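PDB 5F7V: Lmo0181 protein from Listeria monocytogenes serovar 1/2a, which binds the cyclic glucan cycloalternan and probably delivers it, as a membrane-anchored lipoprotein, to an ABC transporter for uptake. Local coordinates for residues Tyr183-Phe194 and Val353-Ile364. Sequence-based numbering, arbitrary orientation. Where two conformers were deposited one is given.
Sequences YKVAAQNGGSIF and VLPPVVKDWNKI
Y183 and P356 form the tightly packed centre of this contact: CD of P356 sits 3.8 Å from the centroid of the Y183 ring and only 7° off its normal, a CH-pi contact over the centre of one face. With chi1 at 67°, CG of Y183 lies between its own backbone N and carbonyl carbon, which brings the ring against residues 354-356. The W361 side chain crosses that of Y183 at about a right angle, CZ2 3.8 Å from Y183 CD2; the two rings meet obliquely, planes at 72°. P355 runs alongside the tyrosine, its CG 3.6 Å from the Y183 OH. That hydroxyl donates to a bridging water, which in turn donates to V353 O (2.6 Å from the water oxygen); water and carbonyl both lie at the ring edge, in plane, and no direct hydrogen bond joins the two segments. The setting is the solute-binding-protein fold of the periplasmic-binding-protein superfamily, with bound glucan: helix 179-187, whose K184 side chain lies about 6 Å from a bound glucose and forms salt bridges with E270 and E181, ends in a Schellman motif at G190, and the chain returns through I193 to F194. There the F194 ring meets P356 CB (3.8 Å from CD2) and, in one of its two modelled conformers, I364 CD1 at its edge, while V358 CG1 approaches over a face; I393 and M397 of helix 382-397 add to this cluster. Packing is looser towards V353 and A187, both partly exposed, and L354 is exposed, its CB pointing away from 183-194.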
ATOM      1  N   TYR A 183       1.228  -0.879  12.020  1.00  3.37           N
ATOM      2  CA  TYR A 183       1.723  -2.253  12.233  1.00  3.41           C
ATOM      3  C   TYR A 183       3.198  -2.319  11.840  1.00  3.36           C
ATOM      4  O   TYR A 183       3.963  -3.097  12.396  1.00  3.55           O
ATOM      5  CB  TYR A 183       0.887  -3.341  11.568  1.00  3.49           C
ATOM      6  CG  TYR A 183       0.846  -3.410  10.058  1.00  3.47           C
ATOM      7  CD1 TYR A 183       1.832  -4.048   9.344  1.00  3.46           C
ATOM      8  CD2 TYR A 183      -0.192  -2.853   9.329  1.00  3.49           C
ATOM      9  CE1 TYR A 183       1.776  -4.174   7.969  1.00  3.48           C
ATOM     10  CE2 TYR A 183      -0.274  -2.963   7.963  1.00  3.51           C
ATOM     11  CZ  TYR A 183       0.728  -3.606   7.298  1.00  3.50           C
ATOM     12  OH  TYR A 183       0.634  -3.741   5.937  1.00  3.57           O
ATOM     13  N   LYS A 184       3.606  -1.523  10.850  1.00  3.28           N
ATOM     14  CA  LYS A 184       5.028  -1.402  10.493  1.00  3.25           C
ATOM     15  C   LYS A 184       5.849  -0.676  11.549  1.00  3.23           C
ATOM     16  O   LYS A 184       6.901  -1.150  11.945  1.00  3.28           O
ATOM     17  CB  LYS A 184       5.117  -0.704   9.157  1.00  3.20           C
ATOM     18  CG  LYS A 184       6.532  -0.383   8.733  1.00  3.19           C
ATOM     19  CD  LYS A 184       6.632   0.488   7.496  1.00  3.17           C
ATOM     20  CE  LYS A 184       6.043   1.886   7.674  1.00  3.12           C
ATOM     21  NZ  LYS A 184       6.004   2.602   6.372  1.00  3.13           N
ATOM     22  N   VAL A 185       5.406   0.502  11.963  1.00  3.20           N
ATOM     23  CA  VAL A 185       6.176   1.297  12.932  1.00  3.20           C
ATOM     24  C   VAL A 185       6.275   0.582  14.278  1.00  3.30           C
ATOM     25  O   VAL A 185       7.327   0.608  14.919  1.00  3.34           O
ATOM     26  CB  VAL A 185       5.603   2.737  13.040  1.00  3.18           C
ATOM     27  CG1 VAL A 185       6.386   3.528  14.052  1.00  3.21           C
ATOM     28  CG2 VAL A 185       5.723   3.407  11.677  1.00  3.12           C
ATOM     29  N   ALA A 186       5.203  -0.104  14.677  1.00  3.35           N
ATOM     30  CA  ALA A 186       5.293  -0.979  15.877  1.00  3.47           C
ATOM     31  C   ALA A 186       6.369  -2.039  15.722  1.00  3.52           C
ATOM     32  O   ALA A 186       7.190  -2.235  16.625  1.00  3.62           O
ATOM     33  CB  ALA A 186       3.948  -1.626  16.137  1.00  3.54           C
ATOM     34  N   ALA A 187       6.411  -2.662  14.542  1.00  3.48           N
ATOM     35  CA  ALA A 187       7.446  -3.678  14.301  1.00  3.57           C
ATOM     36  C   ALA A 187       8.840  -3.112  14.308  1.00  3.57           C
ATOM     37  O   ALA A 187       9.783  -3.811  14.680  1.00  3.69           O
ATOM     38  CB  ALA A 187       7.158  -4.369  12.975  1.00  3.55           C
ATOM     39  N   GLN A 188       9.009  -1.847  13.946  1.00  3.46           N
ATOM     40  CA  GLN A 188      10.315  -1.202  14.081  1.00  3.49           C
ATOM     41  C   GLN A 188      10.821  -1.038  15.515  1.00  3.60           C
ATOM     42  O   GLN A 188      11.984  -0.719  15.733  1.00  3.66           O
ATOM     43  CB  GLN A 188      10.252   0.181  13.411  1.00  3.37           C
ATOM     44  CG  GLN A 188      10.106   0.143  11.889  1.00  3.30           C
ATOM     45  CD  GLN A 188       9.753   1.475  11.282  1.00  3.21           C
ATOM     46  OE1 GLN A 188       9.624   2.503  11.951  1.00  3.19           O
ATOM     47  NE2 GLN A 188       9.550   1.423   9.980  1.00  3.18           N
ATOM     48  N   ASN A 189       9.941  -1.257  16.482  1.00  3.64           N
ATOM     49  CA  ASN A 189      10.244  -1.250  17.903  1.00  3.78           C
ATOM     50  C   ASN A 189       9.974  -2.604  18.556  1.00  3.95           C
ATOM     51  O   ASN A 189       9.909  -2.697  19.768  1.00  4.08           O
ATOM     52  CB  ASN A 189       9.461  -0.141  18.612  1.00  3.76           C
ATOM     53  CG  ASN A 189      10.241   0.532  19.714  1.00  3.88           C
ATOM     54  OD1 ASN A 189      11.455   0.653  19.638  1.00  3.93           O
ATOM     55  ND2 ASN A 189       9.562   1.002  20.738  1.00  3.97           N
ATOM     56  N   GLY A 190       9.874  -3.659  17.755  1.00  4.16           N
ATOM     57  CA  GLY A 190       9.726  -5.024  18.275  1.00  4.59           C
ATOM     58  C   GLY A 190       8.324  -5.373  18.691  1.00  5.04           C
ATOM     59  O   GLY A 190       8.122  -6.445  19.281  1.00  5.68           O
ATOM     60  N   GLY A 191       7.370  -4.545  18.311  1.00  5.03           N
ATOM     61  CA  GLY A 191       5.947  -4.737  18.650  1.00  5.36           C
ATOM     62  C   GLY A 191       5.154  -5.406  17.551  1.00  5.74           C
ATOM     63  O   GLY A 191       5.637  -5.659  16.468  1.00  6.16           O
ATOM     64  N   SER A 192       3.884  -5.650  17.833  0.50  6.08           N
ATOM     65  CA  SER A 192       3.006  -6.228  16.837  0.50  6.42           C
ATOM     66  C   SER A 192       1.581  -5.916  17.210  0.50  6.37           C
ATOM     67  O   SER A 192       1.297  -5.421  18.304  0.50  6.44           O
ATOM     68  CB  SER A 192       3.213  -7.739  16.762  0.50  6.77           C
ATOM     69  OG  SER A 192       2.924  -8.305  18.008  0.50  7.18           O
ATOM     70  N   ILE A 193       0.692  -6.239  16.279  1.00  6.30           N
ATOM     71  CA  ILE A 193      -0.732  -5.989  16.463  1.00  6.45           C
ATOM     72  C   ILE A 193      -1.368  -7.253  17.000  1.00  6.58           C
ATOM     73  O   ILE A 193      -2.089  -7.159  18.010  1.00  6.45           O
ATOM     74  CB  ILE A 193      -1.439  -5.599  15.141  1.00  6.63           C
ATOM     75  CG1 ILE A 193      -0.686  -4.449  14.459  1.00  6.69           C
ATOM     76  CG2 ILE A 193      -2.917  -5.328  15.386  1.00  6.84           C
ATOM     77  CD1 ILE A 193      -0.566  -3.192  15.266  1.00  6.72           C
ATOM     78  N   PHE A 194      -1.114  -8.427  16.443  1.00  6.72           N
ATOM     79  CA  PHE A 194      -1.714  -9.676  16.908  1.00  7.21           C
ATOM     80  C   PHE A 194      -0.648 -10.676  17.290  1.00  7.74           C
ATOM     81  O   PHE A 194       0.522 -10.575  16.922  1.00  8.28           O
ATOM     82  CB  PHE A 194      -2.577 -10.322  15.829  1.00  7.24           C
ATOM     83  CG  PHE A 194      -3.733  -9.477  15.408  1.00  7.06           C
ATOM     84  CD1 PHE A 194      -4.903  -9.447  16.172  1.00  7.20           C
ATOM     85  CD2 PHE A 194      -3.681  -8.774  14.205  1.00  6.99           C
ATOM     86  CE1 PHE A 194      -5.973  -8.681  15.763  1.00  7.22           C
ATOM     87  CE2 PHE A 194      -4.747  -8.016  13.813  1.00  7.02           C
ATOM     88  CZ  PHE A 194      -5.892  -7.963  14.568  1.00  7.12           C
ATOM     89  N   VAL A 353       7.298  -6.671   6.517  0.60  6.00           N
ATOM     90  CA  VAL A 353       6.303  -7.226   7.419  0.60  5.81           C
ATOM     91  C   VAL A 353       4.968  -7.263   6.686  0.60  5.69           C
ATOM     92  O   VAL A 353       4.480  -6.260   6.179  0.60  5.48           O
ATOM     93  CB  VAL A 353       6.245  -6.502   8.773  0.60  5.57           C
ATOM     94  CG1 VAL A 353       7.512  -6.839   9.537  0.60  5.82           C
ATOM     95  CG2 VAL A 353       5.924  -5.007   8.626  0.60  5.36           C
ATOM     96  N   LEU A 354       4.388  -8.451   6.606  1.00  5.84           N
ATOM     97  CA  LEU A 354       3.147  -8.660   5.869  1.00  5.92           C
ATOM     98  C   LEU A 354       1.990  -8.012   6.619  1.00  5.68           C
ATOM     99  O   LEU A 354       2.013  -7.939   7.851  1.00  5.72           O
ATOM    100  CB  LEU A 354       2.921 -10.150   5.669  1.00  6.24           C
ATOM    101  CG  LEU A 354       4.040 -10.872   4.923  1.00  6.66           C
ATOM    102  CD1 LEU A 354       3.719 -12.350   4.886  1.00  7.04           C
ATOM    103  CD2 LEU A 354       4.174 -10.335   3.509  1.00  6.83           C
ATOM    104  N   PRO A 355       0.952  -7.549   5.902  1.00  5.61           N
ATOM    105  CA  PRO A 355      -0.254  -7.101   6.603  1.00  5.54           C
ATOM    106  C   PRO A 355      -0.885  -8.202   7.458  1.00  5.77           C
ATOM    107  O   PRO A 355      -0.861  -9.356   7.021  1.00  5.95           O
ATOM    108  CB  PRO A 355      -1.213  -6.774   5.472  1.00  5.66           C
ATOM    109  CG  PRO A 355      -0.388  -6.696   4.244  1.00  5.76           C
ATOM    110  CD  PRO A 355       0.738  -7.664   4.448  1.00  5.86           C
ATOM    111  N   PRO A 356      -1.393  -7.857   8.645  1.00  5.85           N
ATOM    112  CA  PRO A 356      -2.218  -8.843   9.330  1.00  6.14           C
ATOM    113  C   PRO A 356      -3.371  -9.275   8.412  1.00  6.49           C
ATOM    114  O   PRO A 356      -3.958  -8.440   7.724  1.00  6.36           O
ATOM    115  CB  PRO A 356      -2.693  -8.084  10.557  1.00  6.09           C
ATOM    116  CG  PRO A 356      -1.745  -7.015  10.743  1.00  5.84           C
ATOM    117  CD  PRO A 356      -1.375  -6.575   9.365  1.00  5.74           C
ATOM    118  N   VAL A 357      -3.714 -10.550   8.446  1.00  6.83           N
ATOM    119  CA  VAL A 357      -4.769 -11.122   7.594  1.00  7.37           C
ATOM    120  C   VAL A 357      -5.975 -11.478   8.464  1.00  7.68           C
ATOM    121  O   VAL A 357      -5.991 -12.533   9.086  1.00  8.25           O
ATOM    122  CB  VAL A 357      -4.227 -12.320   6.785  1.00  7.86           C
ATOM    123  CG1 VAL A 357      -5.302 -12.988   5.946  1.00  8.25           C
ATOM    124  CG2 VAL A 357      -3.079 -11.827   5.882  1.00  8.02           C
ATOM    125  N   VAL A 358      -6.923 -10.553   8.516  1.00  7.60           N
ATOM    126  CA  VAL A 358      -8.115 -10.701   9.359  1.00  8.11           C
ATOM    127  C   VAL A 358      -9.298 -10.142   8.599  1.00  8.39           C
ATOM    128  O   VAL A 358      -9.195  -9.121   7.911  1.00  8.16           O
ATOM    129  CB  VAL A 358      -7.927 -10.016  10.720  1.00  8.10           C
ATOM    130  CG1 VAL A 358      -6.795 -10.678  11.496  1.00  8.41           C
ATOM    131  CG2 VAL A 358      -7.658  -8.529  10.608  1.00  7.82           C
ATOM    132  N   LYS A 359     -10.456 -10.771   8.726  1.00  8.93           N
ATOM    133  CA  LYS A 359     -11.647 -10.324   8.004  1.00  9.82           C
ATOM    134  C   LYS A 359     -12.137  -8.930   8.391  1.00  9.45           C
ATOM    135  O   LYS A 359     -12.784  -8.310   7.558  1.00  9.59           O
ATOM    136  CB  LYS A 359     -12.780 -11.338   8.129  1.00 11.13           C
ATOM    137  CG  LYS A 359     -13.431 -11.404   9.490  1.00 11.86           C
ATOM    138  CD  LYS A 359     -14.706 -12.235   9.426  1.00 13.72           C
ATOM    139  CE  LYS A 359     -15.353 -12.237  10.800  1.00 14.74           C
ATOM    140  NZ  LYS A 359     -16.429 -13.249  10.826  1.00 16.65           N
ATOM    141  N   ASP A 360     -11.805  -8.440   9.583  1.00  9.12           N
ATOM    142  CA  ASP A 360     -12.321  -7.167  10.070  1.00  9.69           C
ATOM    143  C   ASP A 360     -11.282  -6.064   9.937  1.00  8.50           C
ATOM    144  O   ASP A 360     -11.447  -5.056  10.587  1.00  8.31           O
ATOM    145  CB  ASP A 360     -12.750  -7.297  11.530  1.00 10.99           C
ATOM    146  CG  ASP A 360     -13.893  -8.259  11.732  1.00 12.86           C
ATOM    147  OD1 ASP A 360     -14.904  -8.102  11.006  1.00 14.35           O
ATOM    148  OD2 ASP A 360     -13.748  -9.162  12.605  1.00 15.15           O
ATOM    149  N   TRP A 361     -10.275  -6.207   9.084  1.00  7.67           N
ATOM    150  CA  TRP A 361      -9.195  -5.232   9.050  1.00  6.83           C
ATOM    151  C   TRP A 361      -9.657  -3.812   8.795  1.00  6.70           C
ATOM    152  O   TRP A 361      -9.255  -2.898   9.522  1.00  6.12           O
ATOM    153  CB  TRP A 361      -8.181  -5.602   7.974  1.00  6.56           C
ATOM    154  CG  TRP A 361      -6.997  -4.673   7.942  1.00  6.12           C
ATOM    155  CD1 TRP A 361      -6.673  -3.774   6.984  1.00  6.01           C
ATOM    156  CD2 TRP A 361      -5.991  -4.571   8.941  1.00  5.80           C
ATOM    157  NE1 TRP A 361      -5.514  -3.137   7.323  1.00  5.78           N
ATOM    158  CE2 TRP A 361      -5.047  -3.611   8.519  1.00  5.56           C
ATOM    159  CE3 TRP A 361      -5.774  -5.197  10.167  1.00  5.81           C
ATOM    160  CZ2 TRP A 361      -3.926  -3.279   9.261  1.00  5.42           C
ATOM    161  CZ3 TRP A 361      -4.673  -4.845  10.923  1.00  5.60           C
ATOM    162  CH2 TRP A 361      -3.730  -3.900  10.454  1.00  5.42           C
ATOM    163  N   ASN A 362     -10.479  -3.586   7.776  1.00  7.28           N
ATOM    164  CA  ASN A 362     -10.880  -2.221   7.476  1.00  7.70           C
ATOM    165  C   ASN A 362     -11.724  -1.605   8.595  1.00  7.95           C
ATOM    166  O   ASN A 362     -11.548  -0.416   8.908  1.00  7.45           O
ATOM    167  CB  ASN A 362     -11.518  -2.137   6.085  1.00  8.22           C
ATOM    168  CG  ASN A 362     -10.514  -2.322   4.931  1.00  8.42           C
ATOM    169  OD1 ASN A 362      -9.289  -2.136   5.053  1.00  9.07           O
ATOM    170  ND2 ASN A 362     -11.045  -2.715   3.765  1.00  8.95           N
ATOM    171  N   LYS A 363     -12.561  -2.406   9.236  1.00  8.56           N
ATOM    172  CA  LYS A 363     -13.395  -1.947  10.331  1.00  9.17           C
ATOM    173  C   LYS A 363     -12.546  -1.579  11.552  1.00  8.04           C
ATOM    174  O   LYS A 363     -12.708  -0.499  12.152  1.00  7.94           O
ATOM    175  CB  LYS A 363     -14.385  -3.057  10.665  1.00 11.37           C
ATOM    176  CG  LYS A 363     -15.338  -2.597  11.719  1.00 13.45           C
ATOM    177  CD  LYS A 363     -16.012  -3.714  12.470  1.00 15.84           C
ATOM    178  CE  LYS A 363     -16.665  -4.733  11.587  1.00 17.31           C
ATOM    179  NZ  LYS A 363     -17.998  -4.967  12.208  1.00 18.58           N
ATOM    180  N   ILE A 364     -11.619  -2.453  11.937  0.70  7.36           N
ATOM    181  CA  ILE A 364     -10.755  -2.143  13.070  0.70  6.97           C
ATOM    182  C   ILE A 364      -9.844  -0.965  12.719  0.70  6.49           C
ATOM    183  O   ILE A 364      -9.561  -0.148  13.590  0.70  6.12           O
ATOM    184  CB  ILE A 364     -10.001  -3.339  13.689  0.70  7.14           C
ATOM    185  CG1 ILE A 364      -8.893  -3.908  12.799  0.70  7.19           C
ATOM    186  CG2 ILE A 364     -11.001  -4.391  14.125  0.70  7.56           C
ATOM    187  CD1 ILE A 364      -8.072  -5.001  13.453  0.70  7.20           C
TER
HETATM  188  O   HOH W   1       2.770  -4.834   4.765  1.00  3.80           O